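TRNA (Adenine(22)-N(1))-methyltransferase (Mycoplasma capricolum subsp. capricolum, PDB 6QE6) probably methylates N1 of adenine 22 in transfer RNA, and binds S-adenosyl-L-homocysteine, the spent form of its methyl-donor cofactor. Local coordinates at residues 166-171 against 203-208; 185-188 against 192-195; 211-216 against 231-236. One frame throughout, in Å; residues are numbered along the deposited sequence.

Contact 1: residues 166-171 against 203-208; sequences DHYYWL and ISYLEN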
loop_
_atom_site.group_PDB
_atom_site.type_symbol
_atom_site.label_atom_id
_atom_site.label_comp_id
_atom_site.label_asym_id
_atom_site.label_seq_id
_atom_site.Cartn_x
_atom_site.Cartn_y
_atom_site.Cartn_z
ATOM N N ASP A 166 2.462 0.048 -17.443
ATOM C CA ASP A 166 2.560 -1.393 -17.690
ATOM C C ASP A 166 2.816 -2.178 -16.400
ATOM O O ASP A 166 3.587 -3.137 -16.384
ATOM C CB ASP A 166 3.637 -1.687 -18.743
ATOM C CG ASP A 166 3.135 -2.603 -19.848
ATOM O OD1 ASP A 166 2.354 -3.541 -19.554
ATOM O OD2 ASP A 166 3.497 -2.366 -21.019
ATOM N N HIS A 167 2.166 -1.762 -15.307
ATOM C CA HIS A 167 2.292 -2.394 -13.995
ATOM C C HIS A 167 0.993 -2.218 -13.216
ATOM O O HIS A 167 0.302 -1.202 -13.345
ATOM C CB HIS A 167 3.442 -1.798 -13.171
ATOM C CG HIS A 167 4.789 -2.340 -13.523
ATOM N ND1 HIS A 167 5.523 -1.875 -14.594
ATOM C CD2 HIS A 167 5.549 -3.297 -12.934
ATOM C CE1 HIS A 167 6.673 -2.527 -14.657
ATOM N NE2 HIS A 167 6.711 -3.397 -13.663
ATOM N N TYR A 168 0.684 -3.195 -12.374
ATOM C CA TYR A 168 -0.467 -3.090 -11.491
ATOM C C TYR A 168 -0.052 -2.764 -10.061
ATOM O O TYR A 168 1.075 -3.029 -9.625
ATOM C CB TYR A 168 -1.295 -4.370 -11.526
ATOM C CG TYR A 168 -1.915 -4.537 -12.875
ATOM C CD1 TYR A 168 -2.977 -3.741 -13.265
ATOM C CD2 TYR A 168 -1.400 -5.443 -13.787
ATOM C CE1 TYR A 168 -3.544 -3.866 -14.521
ATOM C CE2 TYR A 168 -1.958 -5.575 -15.053
ATOM C CZ TYR A 168 -3.031 -4.785 -15.411
ATOM O OH TYR A 168 -3.592 -4.911 -16.659
ATOM N N TYR A 169 -0.985 -2.152 -9.340
ATOM C CA TYR A 169 -0.735 -1.658 -7.997
ATOM C C TYR A 169 -1.963 -1.876 -7.126
ATOM O O TYR A 169 -3.103 -1.756 -7.586
ATOM C CB TYR A 169 -0.376 -0.179 -8.010
ATOM C CG TYR A 169 0.904 0.107 -8.743
ATOM C CD1 TYR A 169 0.899 0.387 -10.111
ATOM C CD2 TYR A 169 2.118 0.101 -8.068
ATOM C CE1 TYR A 169 2.053 0.644 -10.767
ATOM C CE2 TYR A 169 3.284 0.359 -8.724
ATOM C CZ TYR A 169 3.252 0.620 -10.076
ATOM O OH TYR A 169 4.428 0.881 -10.736
ATOM N N TRP A 170 -1.712 -2.168 -5.856
ATOM C CA TRP A 170 -2.753 -2.515 -4.903
ATOM C C TRP A 170 -2.741 -1.439 -3.827
ATOM O O TRP A 170 -1.786 -1.331 -3.050
ATOM C CB TRP A 170 -2.517 -3.908 -4.315
ATOM C CG TRP A 170 -2.819 -5.095 -5.233
ATOM C CD1 TRP A 170 -3.915 -5.901 -5.180
ATOM C CD2 TRP A 170 -1.994 -5.620 -6.294
ATOM N NE1 TRP A 170 -3.840 -6.886 -6.140
ATOM C CE2 TRP A 170 -2.674 -6.733 -6.841
ATOM C CE3 TRP A 170 -0.760 -5.250 -6.841
ATOM C CZ2 TRP A 170 -2.152 -7.485 -7.904
ATOM C CZ3 TRP A 170 -0.247 -5.990 -7.880
ATOM C CH2 TRP A 170 -0.943 -7.102 -8.406
ATOM N N LEU A 171 -3.780 -0.630 -3.787
ATOM C CA LEU A 171 -3.843 0.437 -2.811
ATOM C C LEU A 171 -4.778 0.018 -1.686
ATOM O O LEU A 171 -5.899 -0.427 -1.945
ATOM C CB LEU A 171 -4.306 1.740 -3.465
ATOM C CG LEU A 171 -4.489 2.929 -2.527
ATOM C CD1 LEU A 171 -3.878 4.186 -3.091
ATOM C CD2 LEU A 171 -5.965 3.137 -2.281
ATOM N N ILE A 203 -11.419 -7.352 -12.478
ATOM C CA ILE A 203 -11.922 -8.627 -12.972
ATOM C C ILE A 203 -11.100 -9.080 -14.171
ATOM O O ILE A 203 -10.716 -10.252 -14.274
ATOM C CB ILE A 203 -13.423 -8.525 -13.301
ATOM C CG1 ILE A 203 -14.223 -8.322 -12.010
ATOM C CG2 ILE A 203 -13.893 -9.774 -14.009
ATOM C CD1 ILE A 203 -15.661 -7.914 -12.244
ATOM N N SER A 204 -10.778 -8.148 -15.068
ATOM C CA SER A 204 -9.956 -8.475 -16.228
ATOM C C SER A 204 -8.609 -9.048 -15.798
ATOM O O SER A 204 -8.168 -10.090 -16.304
ATOM C CB SER A 204 -9.773 -7.230 -17.080
ATOM O OG SER A 204 -9.027 -7.563 -18.214
ATOM N N TYR A 205 -7.964 -8.390 -14.830
ATOM C CA TYR A 205 -6.703 -8.883 -14.288
ATOM C C TYR A 205 -6.846 -10.300 -13.724
ATOM O O TYR A 205 -5.956 -11.141 -13.904
ATOM C CB TYR A 205 -6.207 -7.916 -13.214
ATOM C CG TYR A 205 -4.961 -8.383 -12.503
ATOM C CD1 TYR A 205 -3.696 -8.058 -12.998
ATOM C CD2 TYR A 205 -5.041 -9.144 -11.346
ATOM C CE1 TYR A 205 -2.552 -8.480 -12.361
ATOM C CE2 TYR A 205 -3.905 -9.576 -10.705
ATOM C CZ TYR A 205 -2.663 -9.234 -11.214
ATOM O OH TYR A 205 -1.521 -9.661 -10.575
ATOM N N LEU A 206 -7.963 -10.579 -13.033
ATOM C CA LEU A 206 -8.132 -11.878 -12.379
ATOM C C LEU A 206 -8.404 -12.979 -13.398
ATOM O O LEU A 206 -7.949 -14.115 -13.223
ATOM C CB LEU A 206 -9.260 -11.813 -11.346
ATOM C CG LEU A 206 -8.951 -11.006 -10.099
ATOM C CD1 LEU A 206 -10.170 -10.909 -9.196
ATOM C CD2 LEU A 206 -7.775 -11.657 -9.379
ATOM N N GLU A 207 -9.160 -12.673 -14.459
ATOM C CA GLU A 207 -9.306 -13.639 -15.538
ATOM C C GLU A 207 -7.957 -13.917 -16.194
ATOM O O GLU A 207 -7.651 -15.066 -16.526
ATOM C CB GLU A 207 -10.343 -13.148 -16.559
ATOM C CG GLU A 207 -11.599 -12.606 -15.898
ATOM C CD GLU A 207 -12.905 -13.297 -16.308
ATOM O OE1 GLU A 207 -12.960 -14.553 -16.312
ATOM O OE2 GLU A 207 -13.898 -12.575 -16.585
ATOM N N ASN A 208 -7.105 -12.892 -16.331
ATOM C CA ASN A 208 -5.781 -13.154 -16.890
ATOM C C ASN A 208 -4.936 -14.009 -15.949
ATOM O O ASN A 208 -4.115 -14.816 -16.415
ATOM C CB ASN A 208 -5.048 -11.853 -17.227
ATOM C CG ASN A 208 -3.771 -12.103 -18.063
ATOM O OD1 ASN A 208 -3.829 -12.684 -19.156
ATOM N ND2 ASN A 208 -2.617 -11.682 -17.536
#

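Contact 2: residues 185-188 against 192-195; sequences ELEI and SKQF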
loop_
_atom_site.group_PDB
_atom_site.type_symbol
_atom_site.label_atom_id
_atom_site.label_comp_id
_atom_site.label_asym_id
_atom_site.label_seq_id
_atom_site.Cartn_x
_atom_site.Cartn_y
_atom_site.Cartn_z
ATOM N N GLU A 185 -13.286 -15.193 3.723
ATOM C CA GLU A 185 -11.933 -15.617 3.394
ATOM C C GLU A 185 -11.588 -15.271 1.956
ATOM O O GLU A 185 -10.424 -14.979 1.662
ATOM C CB GLU A 185 -11.736 -17.111 3.647
ATOM C CG GLU A 185 -12.322 -18.030 2.602
ATOM C CD GLU A 185 -11.465 -19.282 2.372
ATOM O OE1 GLU A 185 -10.949 -19.483 1.236
ATOM O OE2 GLU A 185 -11.299 -20.052 3.345
ATOM N N LEU A 186 -12.576 -15.257 1.055
ATOM C CA LEU A 186 -12.294 -14.801 -0.306
ATOM C C LEU A 186 -11.944 -13.318 -0.325
ATOM O O LEU A 186 -11.125 -12.892 -1.142
ATOM C CB LEU A 186 -13.477 -15.070 -1.241
ATOM C CG LEU A 186 -13.530 -16.404 -1.975
ATOM C CD1 LEU A 186 -14.559 -16.347 -3.107
ATOM C CD2 LEU A 186 -12.164 -16.792 -2.506
ATOM N N GLU A 187 -12.546 -12.526 0.573
ATOM C CA GLU A 187 -12.243 -11.099 0.639
ATOM C C GLU A 187 -10.837 -10.868 1.156
ATOM O O GLU A 187 -10.132 -9.975 0.681
ATOM C CB GLU A 187 -13.244 -10.386 1.533
ATOM C CG GLU A 187 -14.552 -10.066 0.894
ATOM C CD GLU A 187 -15.517 -9.479 1.893
ATOM O OE1 GLU A 187 -15.828 -10.176 2.884
ATOM O OE2 GLU A 187 -15.937 -8.313 1.713
ATOM N N ILE A 188 -10.417 -11.656 2.141
ATOM C CA ILE A 188 -9.048 -11.547 2.620
ATOM C C ILE A 188 -8.080 -11.794 1.476
ATOM O O ILE A 188 -7.055 -11.108 1.336
ATOM C CB ILE A 188 -8.825 -12.521 3.789
ATOM C CG1 ILE A 188 -9.681 -12.089 4.984
ATOM C CG2 ILE A 188 -7.372 -12.573 4.165
ATOM C CD1 ILE A 188 -9.345 -12.809 6.281
ATOM N N SER A 192 -12.016 -6.716 -0.105
ATOM C CA SER A 192 -13.409 -6.503 0.300
ATOM C C SER A 192 -14.284 -6.195 -0.909
ATOM O O SER A 192 -13.965 -5.300 -1.697
ATOM C CB SER A 192 -13.512 -5.352 1.314
ATOM O OG SER A 192 -12.454 -5.355 2.276
ATOM N N LYS A 193 -15.381 -6.955 -1.055
ATOM C CA LYS A 193 -16.316 -6.777 -2.175
ATOM C C LYS A 193 -16.720 -5.323 -2.359
ATOM O O LYS A 193 -16.807 -4.822 -3.491
ATOM C CB LYS A 193 -17.579 -7.599 -1.951
ATOM C CG LYS A 193 -17.364 -9.038 -1.616
ATOM C CD LYS A 193 -18.711 -9.674 -1.290
ATOM C CE LYS A 193 -18.963 -9.778 0.211
ATOM N NZ LYS A 193 -19.556 -11.113 0.546
ATOM N N GLN A 194 -17.019 -4.659 -1.247
ATOM C CA GLN A 194 -17.328 -3.245 -1.129
ATOM C C GLN A 194 -16.505 -2.357 -2.063
ATOM O O GLN A 194 -17.046 -1.451 -2.699
ATOM C CB GLN A 194 -17.116 -2.855 0.332
ATOM C CG GLN A 194 -16.791 -1.432 0.568
ATOM C CD GLN A 194 -16.665 -1.120 2.047
ATOM O OE1 GLN A 194 -16.148 -1.931 2.832
ATOM N NE2 GLN A 194 -17.167 0.053 2.444
ATOM N N PHE A 195 -15.200 -2.612 -2.158
ATOM C CA PHE A 195 -14.311 -1.763 -2.937
ATOM C C PHE A 195 -14.139 -2.234 -4.379
ATOM O O PHE A 195 -13.656 -1.455 -5.215
ATOM C CB PHE A 195 -12.939 -1.668 -2.250
ATOM C CG PHE A 195 -13.011 -1.261 -0.791
ATOM C CD1 PHE A 195 -13.485 -0.005 -0.420
ATOM C CD2 PHE A 195 -12.606 -2.136 0.214
ATOM C CE1 PHE A 195 -13.561 0.373 0.929
ATOM C CE2 PHE A 195 -12.679 -1.756 1.576
ATOM C CZ PHE A 195 -13.159 -0.503 1.923
#

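Contact 3: residues 211-216 against 231-236; sequences SNLTKI and QNRINK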
loop_
_atom_site.group_PDB
_atom_site.type_symbol
_atom_site.label_atom_id
_atom_site.label_comp_id
_atom_site.label_asym_id
_atom_site.label_seq_id
_atom_site.Cartn_x
_atom_site.Cartn_y
_atom_site.Cartn_z
ATOM N N SER A 211 -5.840 -17.547 -16.690
ATOM C CA SER A 211 -5.172 -18.023 -17.905
ATOM C C SER A 211 -3.738 -18.434 -17.624
ATOM O O SER A 211 -3.270 -19.476 -18.095
ATOM C CB SER A 211 -5.188 -16.946 -18.986
ATOM O OG SER A 211 -6.513 -16.694 -19.376
ATOM N N ASN A 212 -3.010 -17.612 -16.875
ATOM C CA ASN A 212 -1.625 -17.959 -16.597
ATOM C C ASN A 212 -1.545 -19.254 -15.794
ATOM O O ASN A 212 -0.706 -20.117 -16.083
ATOM C CB ASN A 212 -0.936 -16.789 -15.894
ATOM C CG ASN A 212 -0.738 -15.578 -16.821
ATOM O OD1 ASN A 212 -0.618 -15.717 -18.049
ATOM N ND2 ASN A 212 -0.700 -14.388 -16.234
ATOM N N LEU A 213 -2.458 -19.440 -14.834
ATOM C CA LEU A 213 -2.475 -20.660 -14.024
ATOM C C LEU A 213 -2.844 -21.890 -14.856
ATOM O O LEU A 213 -2.317 -22.989 -14.630
ATOM C CB LEU A 213 -3.452 -20.493 -12.859
ATOM C CG LEU A 213 -3.119 -19.454 -11.790
ATOM C CD1 LEU A 213 -4.274 -19.337 -10.777
ATOM C CD2 LEU A 213 -1.794 -19.813 -11.109
ATOM N N THR A 214 -3.759 -21.727 -15.810
ATOM C CA THR A 214 -4.120 -22.823 -16.704
ATOM C C THR A 214 -2.923 -23.285 -17.543
ATOM O O THR A 214 -2.711 -24.492 -17.721
ATOM C CB THR A 214 -5.282 -22.380 -17.595
ATOM O OG1 THR A 214 -6.374 -21.963 -16.764
ATOM C CG2 THR A 214 -5.741 -23.515 -18.511
ATOM N N LYS A 215 -2.128 -22.338 -18.064
ATOM C CA LYS A 215 -0.894 -22.692 -18.766
ATOM C C LYS A 215 -0.003 -23.588 -17.916
ATOM O O LYS A 215 0.616 -24.532 -18.423
ATOM C CB LYS A 215 -0.114 -21.432 -19.140
ATOM C CG LYS A 215 -0.618 -20.657 -20.330
ATOM C CD LYS A 215 0.449 -19.626 -20.737
ATOM C CE LYS A 215 1.863 -20.259 -20.799
ATOM N NZ LYS A 215 2.968 -19.264 -21.043
ATOM N N ILE A 216 0.094 -23.288 -16.621
ATOM C CA ILE A 216 0.953 -24.058 -15.727
ATOM C C ILE A 216 0.361 -25.438 -15.474
ATOM O O ILE A 216 1.095 -26.430 -15.364
ATOM C CB ILE A 216 1.169 -23.278 -14.416
ATOM C CG1 ILE A 216 1.927 -21.991 -14.698
ATOM C CG2 ILE A 216 1.895 -24.132 -13.366
ATOM C CD1 ILE A 216 1.900 -21.028 -13.538
ATOM N N GLN A 231 -4.886 -25.545 -9.019
ATOM C CA GLN A 231 -6.284 -25.838 -9.320
ATOM C C GLN A 231 -7.219 -25.166 -8.319
ATOM O O GLN A 231 -8.313 -24.708 -8.682
ATOM C CB GLN A 231 -6.495 -27.355 -9.326
ATOM C CG GLN A 231 -7.915 -27.812 -9.637
ATOM C CD GLN A 231 -8.192 -27.927 -11.142
ATOM O OE1 GLN A 231 -8.460 -26.917 -11.819
ATOM N NE2 GLN A 231 -8.128 -29.164 -11.671
ATOM N N ASN A 232 -6.807 -25.101 -7.047
ATOM C CA ASN A 232 -7.648 -24.468 -6.035
ATOM C C ASN A 232 -7.600 -22.950 -6.141
ATOM O O ASN A 232 -8.629 -22.282 -5.979
ATOM C CB ASN A 232 -7.240 -24.927 -4.631
ATOM C CG ASN A 232 -8.148 -26.026 -4.099
ATOM O OD1 ASN A 232 -7.681 -27.102 -3.699
ATOM N ND2 ASN A 232 -9.463 -25.767 -4.115
ATOM N N ARG A 233 -6.420 -22.389 -6.412
ATOM C CA ARG A 233 -6.321 -20.955 -6.659
ATOM C C ARG A 233 -7.312 -20.529 -7.742
ATOM O O ARG A 233 -8.107 -19.605 -7.532
ATOM C CB ARG A 233 -4.880 -20.598 -7.027
ATOM C CG ARG A 233 -4.364 -19.262 -6.494
ATOM C CD ARG A 233 -5.071 -18.124 -7.187
ATOM N NE ARG A 233 -4.330 -16.851 -7.331
ATOM C CZ ARG A 233 -4.202 -15.919 -6.382
ATOM N NH1 ARG A 233 -3.547 -14.794 -6.647
ATOM N NH2 ARG A 233 -4.715 -16.110 -5.164
ATOM N N ILE A 234 -7.324 -21.245 -8.881
ATOM C CA ILE A 234 -8.213 -20.893 -9.993
ATOM C C ILE A 234 -9.661 -20.860 -9.535
ATOM O O ILE A 234 -10.402 -19.918 -9.836
ATOM C CB ILE A 234 -8.049 -21.874 -11.168
ATOM C CG1 ILE A 234 -6.809 -21.551 -11.990
ATOM C CG2 ILE A 234 -9.287 -21.829 -12.069
ATOM C CD1 ILE A 234 -6.324 -22.704 -12.805
ATOM N N ASN A 235 -10.093 -21.905 -8.819
ATOM C CA ASN A 235 -11.478 -21.968 -8.357
ATOM C C ASN A 235 -11.792 -20.870 -7.355
ATOM O O ASN A 235 -12.915 -20.351 -7.344
ATOM C CB ASN A 235 -11.776 -23.327 -7.729
ATOM C CG ASN A 235 -11.740 -24.454 -8.739
ATOM O OD1 ASN A 235 -11.887 -24.233 -9.948
ATOM N ND2 ASN A 235 -11.547 -25.673 -8.249
ATOM N N LYS A 236 -10.827 -20.508 -6.506
ATOM C CA LYS A 236 -11.060 -19.398 -5.590
ATOM C C LYS A 236 -11.273 -18.108 -6.365
ATOM O O LYS A 236 -12.220 -17.361 -6.083
ATOM C CB LYS A 236 -9.906 -19.285 -4.592
ATOM C CG LYS A 236 -10.234 -19.958 -3.258
ATOM C CD LYS A 236 -9.019 -20.555 -2.539
ATOM C CE LYS A 236 -7.909 -19.549 -2.340
ATOM N NZ LYS A 236 -6.864 -20.049 -1.390
#

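Contact 1: residues 166-171 against 203-208
One face of the Tyr-168 ring receives the edge of Tyr-205, an edge-to-face pair with centroids 4.9 Å apart and planes at 67°. The touching edge of Tyr-205 is its CD1-CE1 side: CE1 of Tyr-205 lies 3.5 Å from CD2 of Tyr-168, while CD1 of Tyr-205 sits over one face of Tyr-168, displaced toward the rim. Trp-170 turns its own edge to the face of Tyr-205 in an offset edge-to-face pair with planes at 82°. There the Tyr-205 hydroxyl lies in the indole plane, its OH 3.4 Å from CH2 of Trp-170, and CZ of Tyr-205 is 3.8 Å from CZ2 of Trp-170. The three rings form an aromatic cluster between the sheet of the methyltransferase domain, here strand 168-175, and helix 200-217 of the C-terminal helical region. Phe-161 of the adjacent antiparallel strand 155-163 meets all three rings as a fourth member. CB of Tyr-205 points at the strand, and with CG anti to the backbone N (chi1 175°) the ring meets both Tyr-168 and Trp-170. Trp-170, two positions along the strand from Tyr-168, has a CB that does not point at the helix, yet it still brings its six-membered ring to Tyr-205.

Contact 2: residues 185-188 against 192-195
Glu-187 accepts the backbone N-H of Lys-193 and so ties helix 185-190 to the start of the short, weakly bonded helix 193-196, a side-chain-to-backbone link across a tight helix-to-helix connection. The bond runs from Lys-193 N to Glu-187 OE2 over 3.1 Å, with an N-H...O angle of 151°, and uses the anti lone pair of OE2, the one facing away from OE1. The other carboxylate oxygen is engaged as well: OE1 accepts the backbone N-H of Glu-184, just ahead of the helix, so both oxygens of this buried group have a donor and its rotation is restrained. The Lys-193 ammonium has its salt bridge with Glu-184; to Glu-187 it stays beyond salt-bridge range, NZ of Lys-193 being 4.5 Å from OE1 of Glu-187, although its charge may still help to stabilise the carboxylate. Ser-192 gives its backbone N-H to OE1 of Glu-159, and its O accepts the N-H of Phe-195, three residues on. With CG anti to the carbonyl carbon and the chain extended beyond it (chi2 175°), Glu-187 passes across the lysine chain at about a right angle. OE2 of Glu-187 is then also close to carbon, 3.4 Å from CA of Ser-192 and 3.7 Å from CE of Lys-193.

Contact 3: residues 211-216 against 231-236
Helices 200-217 and 225-244 form an antiparallel helical hairpin at the C-terminal end of the chain, and this contact lies toward the connected end of the pair. Their local axes come within 9.8 Å, and their N-to-C directions differ by 157°. Packing is apolar and rests mainly on Leu-213 and Ile-234, whose CA atoms are the nearest across the two segments at 7.0 Å. The two side chains slide past each other in opposite directions, each pointing at the other's helix. CD1 is the branch of Leu-213 that does the touching, 3.6 Å from CG1 of Ile-234, and the shaft joins in, CB of Leu-213 lying 3.6 Å from CD1 of Ile-234. Because CG1 of Ile-234 stands anti to the carbonyl carbon (chi1 -79°), its ethyl arm is the part of the isoleucine laid alongside the leucine. CD1 of Ile-234 also lies 4.0 Å from OG1 of Thr-214, the next residue along; this contact is packing, and the hydroxyl's hydrogen bond goes to O of Ile-210. On the flank, CD1 of Leu-213 is 3.9 Å from CD of Arg-233, at the edge of the guanidinium and near its plane. The arginine chain bends at chi2 (-69°), and its NH2 makes a salt bridge with Glu-189. Leu-213 also packs on Ile-230 and Ile-237, about one turn to either side of Ile-234 along helix 225-244, and Ile-234 on Ile-210 and Leu-217 of helix 200-217. Helix 185-190 supplies Glu-189 and, with Phe-190, packs beside Arg-233, so the hairpin has a third helix along this flank, remote from the cofactor pocket.

Overall arrangement
Contact 1 joins a C-terminal helix to the sheet, while contacts 2 and 3 join helices to each other. Contact 2 is buried, contact 1 partly so, and contact 3 lies at the surface, farthest from the centre of the chain. Contacts 1 and 3 share helix 200-217: one end meets the sheet through aromatic rings, whereas the next part pairs with helix 225-244 through aliphatic side chains. Contact 2, nested in the chain between the segments of contact 1, relies instead on a carboxylate that takes one backbone N-H across the contact. It touches contact 3 directly, CD2 of Leu-186 lying 3.6 Å from O of Lys-236, so helix 185-190 rests against the hairpin.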